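Local coordinates for DNA replication protein DnaC (Aquifex aeolicus, PDB 3ECC), which loads the replicative helicase during initiation of bacterial DNA replication and probably binds ATP, represented here by ADP, beryllium trifluoride and magnesium, at residues A7-T11 against L23-R27; I79-K83 against W117-I122; V98-P102 against L133-I137; T139-S143 against D157-R161. All blocks are in the same frame, centred on the assembly; numbering follows the deposited sequence.

In the fold
From the N terminus, contact 1 comes first, turning the irregular leader 7-11 back onto helix 17-31, with eleven residues between its segments, before the chain enters the central parallel sheet. Contacts 2 and 3 follow and cross: 79-83, 98-102, 117-122 and 133-137 alternate, so helices 75-86 and 93-99 are tied in turn to helix 116-131 and to the approach to strand 136-141. Contact 4 then closes in series with them, joining the far end of that same strand to helix 153-162. Contacts 1 and 2 lie on opposite sides of the chain's centre, about 30 Å apart between centres. Contacts 2 and 4 touch, where Arg119 NE comes 2.7 Å from Arg161 O.

Contact 1. Residues A7-T11 against L23-R27; sequences ANLDT and LLTIR
Leu9 carries most of this contact: an irregular leader, with no helix or strand in 7-11, presents this one leucine to the side of a regular helix that runs through 23-27. The backbone is extended at Asn8 (phi/psi -111/156) and bends at Leu9 (-66/2), which sends the Leu9 CA-CB bond toward the helix; the nearest alpha carbons are those of Leu9 and Leu23, 7.5 Å apart. With chi1 m and chi2 t, Leu9 spreads its methyls over the helix, CD2 lying 3.6 Å from CD1 of Leu23 and CD1 lying 3.8 Å from CG2 of Ile26. This is an N-terminal segment folded back over the helix that precedes the first strand of a P-loop domain, and Leu9 also touches Ala61 on helix 51-65, while Ile26 reaches strand 40-45. Tyr12 and His13, just beyond the leader, bind ADP. Arg27, one turn on from Leu23, leaves the helix sideways with chi1 m and chi2 and chi3 both t, bringing its guanidinium back to the leader. One face of that group is covered by Leu9 CB, 3.5 Å from Arg27 NH2, and the same NH2 stands 2.7 Å from Leu9 O.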
loop_
_atom_site.group_PDB
_atom_site.type_symbol
_atom_site.label_atom_id
_atom_site.label_comp_id
_atom_site.label_asym_id
_atom_site.label_seq_id
_atom_site.Cartn_x
_atom_site.Cartn_y
_atom_site.Cartn_z
ATOM N N ALA A 7 -10.610 -11.031 -6.241
ATOM C CA ALA A 7 -10.538 -9.574 -6.196
ATOM C C ALA A 7 -10.110 -8.988 -7.536
ATOM O O ALA A 7 -8.922 -8.788 -7.793
ATOM C CB ALA A 7 -9.613 -9.111 -5.086
ATOM N N ASN A 8 -11.098 -8.745 -8.392
ATOM C CA ASN A 8 -10.897 -8.084 -9.669
ATOM C C ASN A 8 -11.542 -6.711 -9.646
ATOM O O ASN A 8 -12.487 -6.473 -8.888
ATOM C CB ASN A 8 -11.539 -8.899 -10.787
ATOM C CG ASN A 8 -10.831 -10.202 -11.033
ATOM O OD1 ASN A 8 -10.014 -10.310 -11.952
ATOM N ND2 ASN A 8 -11.135 -11.210 -10.218
ATOM N N LEU A 9 -11.046 -5.811 -10.490
ATOM C CA LEU A 9 -11.712 -4.530 -10.695
ATOM C C LEU A 9 -13.062 -4.751 -11.363
ATOM O O LEU A 9 -13.790 -3.802 -11.654
ATOM C CB LEU A 9 -10.850 -3.587 -11.537
ATOM C CG LEU A 9 -9.726 -2.811 -10.838
ATOM C CD1 LEU A 9 -9.071 -1.885 -11.838
ATOM C CD2 LEU A 9 -10.228 -2.033 -9.629
ATOM N N ASP A 10 -13.391 -6.020 -11.584
ATOM C CA ASP A 10 -14.631 -6.407 -12.244
ATOM C C ASP A 10 -15.630 -6.981 -11.236
ATOM O O ASP A 10 -16.795 -6.582 -11.198
ATOM C CB ASP A 10 -14.328 -7.427 -13.331
ATOM C CG ASP A 10 -15.355 -7.422 -14.422
ATOM O OD1 ASP A 10 -16.509 -7.827 -14.147
ATOM O OD2 ASP A 10 -15.008 -7.015 -15.559
ATOM N N THR A 11 -15.153 -7.919 -10.421
ATOM C CA THR A 11 -15.891 -8.426 -9.267
ATOM C C THR A 11 -16.273 -7.293 -8.303
ATOM O O THR A 11 -17.098 -7.478 -7.395
ATOM C CB THR A 11 -15.042 -9.470 -8.500
ATOM O OG1 THR A 11 -14.663 -10.526 -9.392
ATOM C CG2 THR A 11 -15.819 -10.056 -7.322
ATOM N N LEU A 23 -12.761 3.478 -7.522
ATOM C CA LEU A 23 -12.733 2.577 -8.678
ATOM C C LEU A 23 -12.365 3.316 -9.962
ATOM O O LEU A 23 -11.563 2.825 -10.757
ATOM C CB LEU A 23 -14.070 1.831 -8.834
ATOM C CG LEU A 23 -14.283 0.944 -10.071
ATOM C CD1 LEU A 23 -13.261 -0.192 -10.134
ATOM C CD2 LEU A 23 -15.704 0.390 -10.109
ATOM N N LEU A 24 -12.944 4.498 -10.154
ATOM C CA LEU A 24 -12.663 5.304 -11.344
ATOM C C LEU A 24 -11.237 5.859 -11.308
ATOM O O LEU A 24 -10.557 5.904 -12.332
ATOM C CB LEU A 24 -13.691 6.439 -11.505
ATOM C CG LEU A 24 -15.163 6.026 -11.719
ATOM C CD1 LEU A 24 -16.102 7.216 -11.605
ATOM C CD2 LEU A 24 -15.390 5.278 -13.041
ATOM N N THR A 25 -10.782 6.246 -10.120
ATOM C CA THR A 25 -9.416 6.722 -9.947
ATOM C C THR A 25 -8.383 5.605 -10.144
ATOM O O THR A 25 -7.274 5.860 -10.615
ATOM C CB THR A 25 -9.208 7.389 -8.578
ATOM O OG1 THR A 25 -10.177 8.429 -8.398
ATOM C CG2 THR A 25 -7.820 7.993 -8.494
ATOM N N ILE A 26 -8.752 4.372 -9.800
ATOM C CA ILE A 26 -7.860 3.227 -10.004
ATOM C C ILE A 26 -7.745 2.889 -11.485
ATOM O O ILE A 26 -6.642 2.681 -11.997
ATOM C CB ILE A 26 -8.330 1.966 -9.237
ATOM C CG1 ILE A 26 -8.274 2.194 -7.729
ATOM C CG2 ILE A 26 -7.488 0.755 -9.627
ATOM C CD1 ILE A 26 -9.121 1.219 -6.938
ATOM N N ARG A 27 -8.891 2.838 -12.165
ATOM C CA ARG A 27 -8.943 2.499 -13.590
ATOM C C ARG A 27 -8.128 3.481 -14.448
ATOM O O ARG A 27 -7.382 3.064 -15.342
ATOM C CB ARG A 27 -10.402 2.392 -14.085
ATOM C CG ARG A 27 -11.137 1.129 -13.601
ATOM C CD ARG A 27 -12.293 0.730 -14.512
ATOM N NE ARG A 27 -12.915 -0.539 -14.110
ATOM C CZ ARG A 27 -12.482 -1.751 -14.471
ATOM N NH1 ARG A 27 -11.410 -1.885 -15.246
ATOM N NH2 ARG A 27 -13.119 -2.835 -14.046
#

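Contact 2. Residues I79-K83 against W117-I122; sequences IFRLK and WQRELI
Two helices cross at 96° with 10.6 Å between the axes of 79-83 and 117-122, and the alpha carbons come closest at Ile79 and Gln118 (6.7 Å). The main bump is Ile79 (chi1 m, chi2 t), a knob in the hole formed by Trp117, Gln118, Leu121 and Ile122. Its CG2 lies 3.5 Å from Trp117 CZ3 and 3.6 Å from Gln118 CG, while its CD1 reaches Ile122 CG1 at 3.6 Å. Leu121 CD1 settles against the first helix between Ile79 O (4.1 Å), Lys83 N (4.2 Å) and Leu82 CB (4.3 Å). Trp117, with chi1 p, pushes the six-membered ring of its indole in among Ile79, Phe80 and Lys83: Lys83 CD sits over one face, 3.6 Å from the ring centroid, and Lys83 NZ adds a cation-pi contact at 3.8 Å. Phe80 CE1 meets the indole edge, 4.0 Å from Trp117 CH2. Leu82 also packs on helix 93-99. Such near-orthogonal knob-into-hole packing joins helices from successive strand connections of the P-loop, AAA-type alpha/beta fold.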
loop_
_atom_site.group_PDB
_atom_site.type_symbol
_atom_site.label_atom_id
_atom_site.label_comp_id
_atom_site.label_asym_id
_atom_site.label_seq_id
_atom_site.Cartn_x
_atom_site.Cartn_y
_atom_site.Cartn_z
ATOM N N ILE A 79 7.921 -7.584 7.166
ATOM C CA ILE A 79 8.907 -7.150 8.146
ATOM C C ILE A 79 9.528 -8.314 8.923
ATOM O O ILE A 79 10.745 -8.371 9.061
ATOM C CB ILE A 79 8.307 -6.089 9.089
ATOM C CG1 ILE A 79 8.302 -4.736 8.384
ATOM C CG2 ILE A 79 9.075 -6.006 10.403
ATOM C CD1 ILE A 79 7.269 -3.800 8.918
ATOM N N PHE A 80 8.696 -9.245 9.392
ATOM C CA PHE A 80 9.186 -10.448 10.092
ATOM C C PHE A 80 10.078 -11.319 9.201
ATOM O O PHE A 80 11.061 -11.894 9.675
ATOM C CB PHE A 80 8.024 -11.297 10.650
ATOM C CG PHE A 80 7.417 -10.753 11.919
ATOM C CD1 PHE A 80 8.210 -10.448 13.018
ATOM C CD2 PHE A 80 6.043 -10.577 12.026
ATOM C CE1 PHE A 80 7.644 -9.946 14.191
ATOM C CE2 PHE A 80 5.472 -10.079 13.191
ATOM C CZ PHE A 80 6.272 -9.766 14.276
ATOM N N ARG A 81 9.719 -11.428 7.924
ATOM C CA ARG A 81 10.524 -12.166 6.955
ATOM C C ARG A 81 11.906 -11.549 6.850
ATOM O O ARG A 81 12.915 -12.215 7.093
ATOM C CB ARG A 81 9.877 -12.131 5.575
ATOM C CG ARG A 81 8.847 -13.197 5.321
ATOM C CD ARG A 81 8.762 -13.458 3.839
ATOM N NE ARG A 81 7.401 -13.745 3.399
ATOM C CZ ARG A 81 7.064 -13.982 2.134
ATOM N NH1 ARG A 81 7.991 -13.968 1.185
ATOM N NH2 ARG A 81 5.798 -14.233 1.816
ATOM N N LEU A 82 11.940 -10.267 6.495
ATOM C CA LEU A 82 13.184 -9.543 6.300
ATOM C C LEU A 82 14.055 -9.522 7.546
ATOM O O LEU A 82 15.233 -9.849 7.466
ATOM C CB LEU A 82 12.912 -8.117 5.834
ATOM C CG LEU A 82 12.431 -7.967 4.391
ATOM C CD1 LEU A 82 11.872 -6.569 4.167
ATOM C CD2 LEU A 82 13.541 -8.286 3.390
ATOM N N LYS A 83 13.481 -9.146 8.691
ATOM C CA LYS A 83 14.261 -9.080 9.934
ATOM C C LYS A 83 15.016 -10.378 10.194
ATOM O O LYS A 83 16.118 -10.360 10.755
ATOM C CB LYS A 83 13.402 -8.727 11.143
ATOM C CG LYS A 83 14.219 -8.283 12.341
ATOM C CD LYS A 83 13.708 -8.907 13.627
ATOM C CE LYS A 83 14.439 -8.348 14.850
ATOM N NZ LYS A 83 13.806 -8.766 16.146
ATOM N N TRP A 117 13.270 -1.388 15.249
ATOM C CA TRP A 117 13.767 -2.104 14.067
ATOM C C TRP A 117 12.691 -2.294 12.993
ATOM O O TRP A 117 13.011 -2.473 11.819
ATOM C CB TRP A 117 14.378 -3.458 14.455
ATOM C CG TRP A 117 13.438 -4.352 15.210
ATOM C CD1 TRP A 117 13.310 -4.447 16.569
ATOM C CD2 TRP A 117 12.487 -5.271 14.652
ATOM N NE1 TRP A 117 12.341 -5.369 16.891
ATOM C CE2 TRP A 117 11.823 -5.892 15.736
ATOM C CE3 TRP A 117 12.134 -5.632 13.345
ATOM C CZ2 TRP A 117 10.824 -6.851 15.552
ATOM C CZ3 TRP A 117 11.147 -6.591 13.163
ATOM C CH2 TRP A 117 10.496 -7.182 14.264
ATOM N N GLN A 118 11.422 -2.279 13.404
ATOM C CA GLN A 118 10.313 -2.273 12.460
ATOM C C GLN A 118 10.160 -0.905 11.813
ATOM O O GLN A 118 9.864 -0.802 10.625
ATOM C CB GLN A 118 9.011 -2.646 13.153
ATOM C CG GLN A 118 8.843 -4.117 13.442
ATOM C CD GLN A 118 7.488 -4.443 14.054
ATOM O OE1 GLN A 118 7.106 -3.888 15.089
ATOM N NE2 GLN A 118 6.758 -5.350 13.419
ATOM N N ARG A 119 10.353 0.143 12.607
ATOM C CA ARG A 119 10.318 1.509 12.101
ATOM C C ARG A 119 11.516 1.764 11.199
ATOM O O ARG A 119 11.467 2.623 10.329
ATOM C CB ARG A 119 10.319 2.512 13.255
ATOM C CG ARG A 119 9.231 2.291 14.299
ATOM C CD ARG A 119 7.934 2.983 13.910
ATOM N NE ARG A 119 7.051 3.169 15.060
ATOM C CZ ARG A 119 6.934 4.306 15.746
ATOM N NH1 ARG A 119 7.639 5.377 15.392
ATOM N NH2 ARG A 119 6.102 4.377 16.779
ATOM N N GLU A 120 12.593 1.011 11.426
ATOM C CA GLU A 120 13.814 1.095 10.621
ATOM C C GLU A 120 13.592 0.604 9.193
ATOM O O GLU A 120 13.950 1.281 8.236
ATOM C CB GLU A 120 14.946 0.277 11.268
ATOM C CG GLU A 120 15.709 0.984 12.407
ATOM C CD GLU A 120 16.640 0.041 13.178
ATOM O OE1 GLU A 120 16.793 -1.128 12.753
ATOM O OE2 GLU A 120 17.213 0.468 14.210
ATOM N N LEU A 121 12.996 -0.577 9.065
ATOM C CA LEU A 121 12.738 -1.188 7.771
ATOM C C LEU A 121 11.694 -0.446 6.953
ATOM O O LEU A 121 11.880 -0.241 5.758
ATOM C CB LEU A 121 12.313 -2.645 7.947
ATOM C CG LEU A 121 13.432 -3.666 8.094
ATOM C CD1 LEU A 121 12.889 -4.943 8.707
ATOM C CD2 LEU A 121 14.068 -3.945 6.740
ATOM N N ILE A 122 10.600 -0.047 7.596
ATOM C CA ILE A 122 9.536 0.689 6.915
ATOM C C ILE A 122 10.080 1.986 6.315
ATOM O O ILE A 122 9.896 2.252 5.123
ATOM C CB ILE A 122 8.359 0.981 7.862
ATOM C CG1 ILE A 122 7.630 -0.317 8.211
ATOM C CG2 ILE A 122 7.389 1.957 7.230
ATOM C CD1 ILE A 122 6.747 -0.212 9.451
#

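Contact 3. Residues V98-P102 against L133-I137; sequences VLNSP and LKSTI
After Leu133, whose phi/psi (48/52) is left-handed helical, the second segment runs extended toward the strand that begins at Thr136. Lys134 (-104/112) is the first residue to engage, aiming its CA-CB bond toward the opposite segment, where helix 93-99 has just ended: Asn100 is the first residue there to leave helical angles, and Ser101 (-65/137) extends the chain into Pro102. Pro102 and Lys134 have the closest alpha carbons, at 5.9 Å. The lysine chain starts m, m and finishes t, t, so that it passes over a cluster of three carbonyl oxygens. Its CG is 3.9 Å from Leu99 O and its CD 3.5 Å from Ser101 O. Lys134 NZ donates a weak 3.3 Å hydrogen bond to Asn100 O. Ser135 comes next, with chi1 near 35°, and its OG gives a 2.7 Å hydrogen bond to Pro102 O. Strand pairing then takes over, Ile137 bonding through its backbone to Leu104 and Leu106 of the adjacent parallel strand. Arg129 of helix 116-131 serves both sides, donating from NH2 to Ser101 O and Ser135 O, and the Asn100 side chain turns instead to Tyr128. The contact thus joins the lead-ins to parallel strands 104-107 and 136-141, which helix 116-131 connects in a beta-alpha-beta unit. Both cross-segment bonds end on main-chain oxygens, so they depend on the backbone path of 98-102, not on its side chains.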
loop_
_atom_site.group_PDB
_atom_site.type_symbol
_atom_site.label_atom_id
_atom_site.label_comp_id
_atom_site.label_asym_id
_atom_site.label_seq_id
_atom_site.Cartn_x
_atom_site.Cartn_y
_atom_site.Cartn_z
ATOM N N VAL A 98 12.289 -6.964 -3.490
ATOM C CA VAL A 98 11.274 -6.148 -2.830
ATOM C C VAL A 98 11.521 -4.661 -3.081
ATOM O O VAL A 98 10.642 -3.963 -3.584
ATOM C CB VAL A 98 11.202 -6.425 -1.305
ATOM C CG1 VAL A 98 10.354 -5.370 -0.607
ATOM C CG2 VAL A 98 10.645 -7.812 -1.045
ATOM N N LEU A 99 12.727 -4.192 -2.763
ATOM C CA LEU A 99 13.078 -2.780 -2.941
ATOM C C LEU A 99 12.990 -2.337 -4.400
ATOM O O LEU A 99 12.454 -1.276 -4.695
ATOM C CB LEU A 99 14.485 -2.491 -2.398
ATOM C CG LEU A 99 14.742 -2.521 -0.886
ATOM C CD1 LEU A 99 16.234 -2.398 -0.607
ATOM C CD2 LEU A 99 13.954 -1.443 -0.147
ATOM N N ASN A 100 13.501 -3.161 -5.309
ATOM C CA ASN A 100 13.549 -2.800 -6.724
ATOM C C ASN A 100 12.318 -3.226 -7.523
ATOM O O ASN A 100 12.290 -3.097 -8.742
ATOM C CB ASN A 100 14.840 -3.327 -7.367
ATOM C CG ASN A 100 16.070 -2.528 -6.941
ATOM O OD1 ASN A 100 16.052 -1.296 -6.936
ATOM N ND2 ASN A 100 17.146 -3.229 -6.590
ATOM N N SER A 101 11.299 -3.711 -6.825
ATOM C CA SER A 101 10.066 -4.141 -7.467
ATOM C C SER A 101 9.325 -2.981 -8.132
ATOM O O SER A 101 9.199 -1.900 -7.556
ATOM C CB SER A 101 9.149 -4.823 -6.457
ATOM O OG SER A 101 8.042 -5.412 -7.115
ATOM N N PRO A 102 8.808 -3.220 -9.348
ATOM C CA PRO A 102 8.063 -2.215 -10.111
ATOM C C PRO A 102 6.754 -1.807 -9.439
ATOM O O PRO A 102 6.350 -0.648 -9.531
ATOM C CB PRO A 102 7.785 -2.920 -11.446
ATOM C CG PRO A 102 7.931 -4.379 -11.153
ATOM C CD PRO A 102 9.007 -4.460 -10.123
ATOM N N LEU A 133 11.946 6.222 -7.494
ATOM C CA LEU A 133 10.680 6.278 -8.230
ATOM C C LEU A 133 10.073 4.903 -8.441
ATOM O O LEU A 133 9.719 4.519 -9.552
ATOM C CB LEU A 133 10.845 7.019 -9.567
ATOM C CG LEU A 133 11.410 8.443 -9.518
ATOM C CD1 LEU A 133 11.716 8.946 -10.909
ATOM C CD2 LEU A 133 10.481 9.399 -8.794
ATOM N N LYS A 134 9.940 4.163 -7.359
ATOM C CA LYS A 134 9.375 2.838 -7.431
ATOM C C LYS A 134 7.943 2.889 -6.906
ATOM O O LYS A 134 7.718 3.137 -5.729
ATOM C CB LYS A 134 10.233 1.872 -6.622
ATOM C CG LYS A 134 11.630 1.643 -7.201
ATOM C CD LYS A 134 11.641 0.510 -8.205
ATOM C CE LYS A 134 12.886 0.532 -9.058
ATOM N NZ LYS A 134 12.647 -0.254 -10.299
ATOM N N SER A 135 6.978 2.688 -7.797
ATOM C CA SER A 135 5.560 2.839 -7.456
ATOM C C SER A 135 5.128 1.833 -6.414
ATOM O O SER A 135 5.430 0.645 -6.514
ATOM C CB SER A 135 4.680 2.721 -8.696
ATOM O OG SER A 135 5.219 1.771 -9.604
ATOM N N THR A 136 4.419 2.323 -5.405
ATOM C CA THR A 136 4.069 1.511 -4.257
ATOM C C THR A 136 2.673 1.843 -3.743
ATOM O O THR A 136 2.329 3.010 -3.536
ATOM C CB THR A 136 5.125 1.631 -3.119
ATOM O OG1 THR A 136 4.512 1.342 -1.858
ATOM C CG2 THR A 136 5.713 3.026 -3.065
ATOM N N ILE A 137 1.868 0.803 -3.552
ATOM C CA ILE A 137 0.503 0.966 -3.077
ATOM C C ILE A 137 0.395 0.584 -1.608
ATOM O O ILE A 137 0.982 -0.398 -1.164
ATOM C CB ILE A 137 -0.485 0.141 -3.922
ATOM C CG1 ILE A 137 -0.383 0.552 -5.397
ATOM C CG2 ILE A 137 -1.912 0.311 -3.396
ATOM C CD1 ILE A 137 -1.064 -0.404 -6.368
#

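Contact 4. Residues T139-S143 against D157-R161; sequences TTNYS and DLASR
Arg161 turns the edge of its guanidinium to the end of strand 136-141, where its NH2 donates a weak hydrogen bond, 2.7 Å long with a 120° angle, to Asn141 O. The side chain leaves the helix with chi1 p and chi2 and chi3 t, and its NH1 is held by a salt bridge to Asp157 OD2 at 2.8 Å, one turn earlier. Asp157 (chi1 t) points across the gap as well: its OD2 accepts a weak 3.5 Å hydrogen bond from Ser143 OG and lies at the edge of the Tyr142 ring, 4.0 Å from CD1. The carboxylate therefore links the arginine to the loop that leaves the strand. Beside these polar groups, Leu158 contributes apolar bulk, its CD2 3.4 Å from Thr140 OG1. The backbone is extended from Thr139 to Tyr142, whereas 157-161 is helical but weakly bonded; the short axes run at 94° to each other, 10.4 Å apart, and the closest alpha carbons are those of Tyr142 and Asp157 (7.6 Å). Asn141 lies in the beryllium trifluoride pocket near Asp108 and Lys51, a position consistent with the sensor-1 residue of AAA-type ATPases. The strand end, flanked in the sheet by strands 104-107 and 40-45, is thus covered by helix 153-162, which in turn rests on helix 164-173 through Leu158 and Val167.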
loop_
_atom_site.group_PDB
_atom_site.type_symbol
_atom_site.label_atom_id
_atom_site.label_comp_id
_atom_site.label_asym_id
_atom_site.label_seq_id
_atom_site.Cartn_x
_atom_site.Cartn_y
_atom_site.Cartn_z
ATOM N N THR A 139 -2.233 0.261 1.929
ATOM C CA THR A 139 -3.516 0.332 2.624
ATOM C C THR A 139 -3.250 0.498 4.105
ATOM O O THR A 139 -2.340 -0.121 4.658
ATOM C CB THR A 139 -4.416 -0.904 2.381
ATOM O OG1 THR A 139 -3.959 -2.012 3.166
ATOM C CG2 THR A 139 -4.422 -1.288 0.911
ATOM N N THR A 140 -4.030 1.357 4.744
ATOM C CA THR A 140 -3.780 1.704 6.126
ATOM C C THR A 140 -5.077 1.970 6.882
ATOM O O THR A 140 -6.106 2.322 6.290
ATOM C CB THR A 140 -2.818 2.928 6.244
ATOM O OG1 THR A 140 -2.496 3.159 7.620
ATOM C CG2 THR A 140 -3.446 4.184 5.637
ATOM N N ASN A 141 -5.020 1.808 8.194
ATOM C CA ASN A 141 -6.170 2.064 9.030
ATOM C C ASN A 141 -6.265 3.505 9.520
ATOM O O ASN A 141 -5.276 4.090 9.947
ATOM C CB ASN A 141 -6.165 1.116 10.209
ATOM C CG ASN A 141 -7.369 0.235 10.220
ATOM O OD1 ASN A 141 -8.494 0.710 10.366
ATOM N ND2 ASN A 141 -7.157 -1.060 10.035
ATOM N N TYR A 142 -7.468 4.070 9.452
ATOM C CA TYR A 142 -7.739 5.368 10.058
ATOM C C TYR A 142 -8.721 5.228 11.218
ATOM O O TYR A 142 -9.838 4.719 11.044
ATOM C CB TYR A 142 -8.267 6.364 9.025
ATOM C CG TYR A 142 -8.379 7.787 9.547
ATOM C CD1 TYR A 142 -7.347 8.363 10.297
ATOM C CD2 TYR A 142 -9.501 8.566 9.267
ATOM C CE1 TYR A 142 -7.450 9.670 10.782
ATOM C CE2 TYR A 142 -9.607 9.877 9.735
ATOM C CZ TYR A 142 -8.582 10.423 10.492
ATOM O OH TYR A 142 -8.686 11.723 10.956
ATOM N N SER A 143 -8.289 5.675 12.401
ATOM C CA SER A 143 -9.058 5.521 13.644
ATOM C C SER A 143 -10.262 6.478 13.756
ATOM O O SER A 143 -11.394 6.100 13.424
ATOM C CB SER A 143 -8.138 5.654 14.871
ATOM O OG SER A 143 -7.337 6.826 14.802
ATOM N N ASP A 157 -1.895 11.051 12.359
ATOM C CA ASP A 157 -2.193 9.752 12.948
ATOM C C ASP A 157 -1.255 8.685 12.391
ATOM O O ASP A 157 -0.759 7.840 13.128
ATOM C CB ASP A 157 -3.647 9.374 12.677
ATOM C CG ASP A 157 -4.095 8.156 13.461
ATOM O OD1 ASP A 157 -4.065 8.184 14.713
ATOM O OD2 ASP A 157 -4.521 7.179 12.813
ATOM N N LEU A 158 -1.011 8.737 11.084
ATOM C CA LEU A 158 -0.007 7.889 10.441
ATOM C C LEU A 158 1.410 8.205 10.887
ATOM O O LEU A 158 2.217 7.302 11.096
ATOM C CB LEU A 158 -0.088 8.027 8.920
ATOM C CG LEU A 158 -0.598 6.840 8.103
ATOM C CD1 LEU A 158 0.406 5.671 8.126
ATOM C CD2 LEU A 158 -1.994 6.406 8.568
ATOM N N ALA A 159 1.706 9.495 11.019
ATOM C CA ALA A 159 3.031 9.953 11.420
ATOM C C ALA A 159 3.361 9.578 12.855
ATOM O O ALA A 159 4.530 9.487 13.222
ATOM C CB ALA A 159 3.148 11.452 11.234
ATOM N N SER A 160 2.327 9.366 13.668
ATOM C CA SER A 160 2.521 9.018 15.070
ATOM C C SER A 160 3.200 7.661 15.216
ATOM O O SER A 160 3.994 7.453 16.133
ATOM C CB SER A 160 1.186 9.029 15.815
ATOM O OG SER A 160 0.309 8.052 15.290
ATOM N N ARG A 161 2.891 6.745 14.300
ATOM C CA ARG A 161 3.413 5.384 14.371
ATOM C C ARG A 161 4.503 5.081 13.348
ATOM O O ARG A 161 5.112 4.015 13.390
ATOM C CB ARG A 161 2.276 4.362 14.263
ATOM C CG ARG A 161 1.206 4.707 13.244
ATOM C CD ARG A 161 -0.089 3.935 13.514
ATOM N NE ARG A 161 -0.976 3.921 12.344
ATOM C CZ ARG A 161 -2.178 4.501 12.291
ATOM N NH1 ARG A 161 -2.666 5.138 13.352
ATOM N NH2 ARG A 161 -2.895 4.438 11.172
#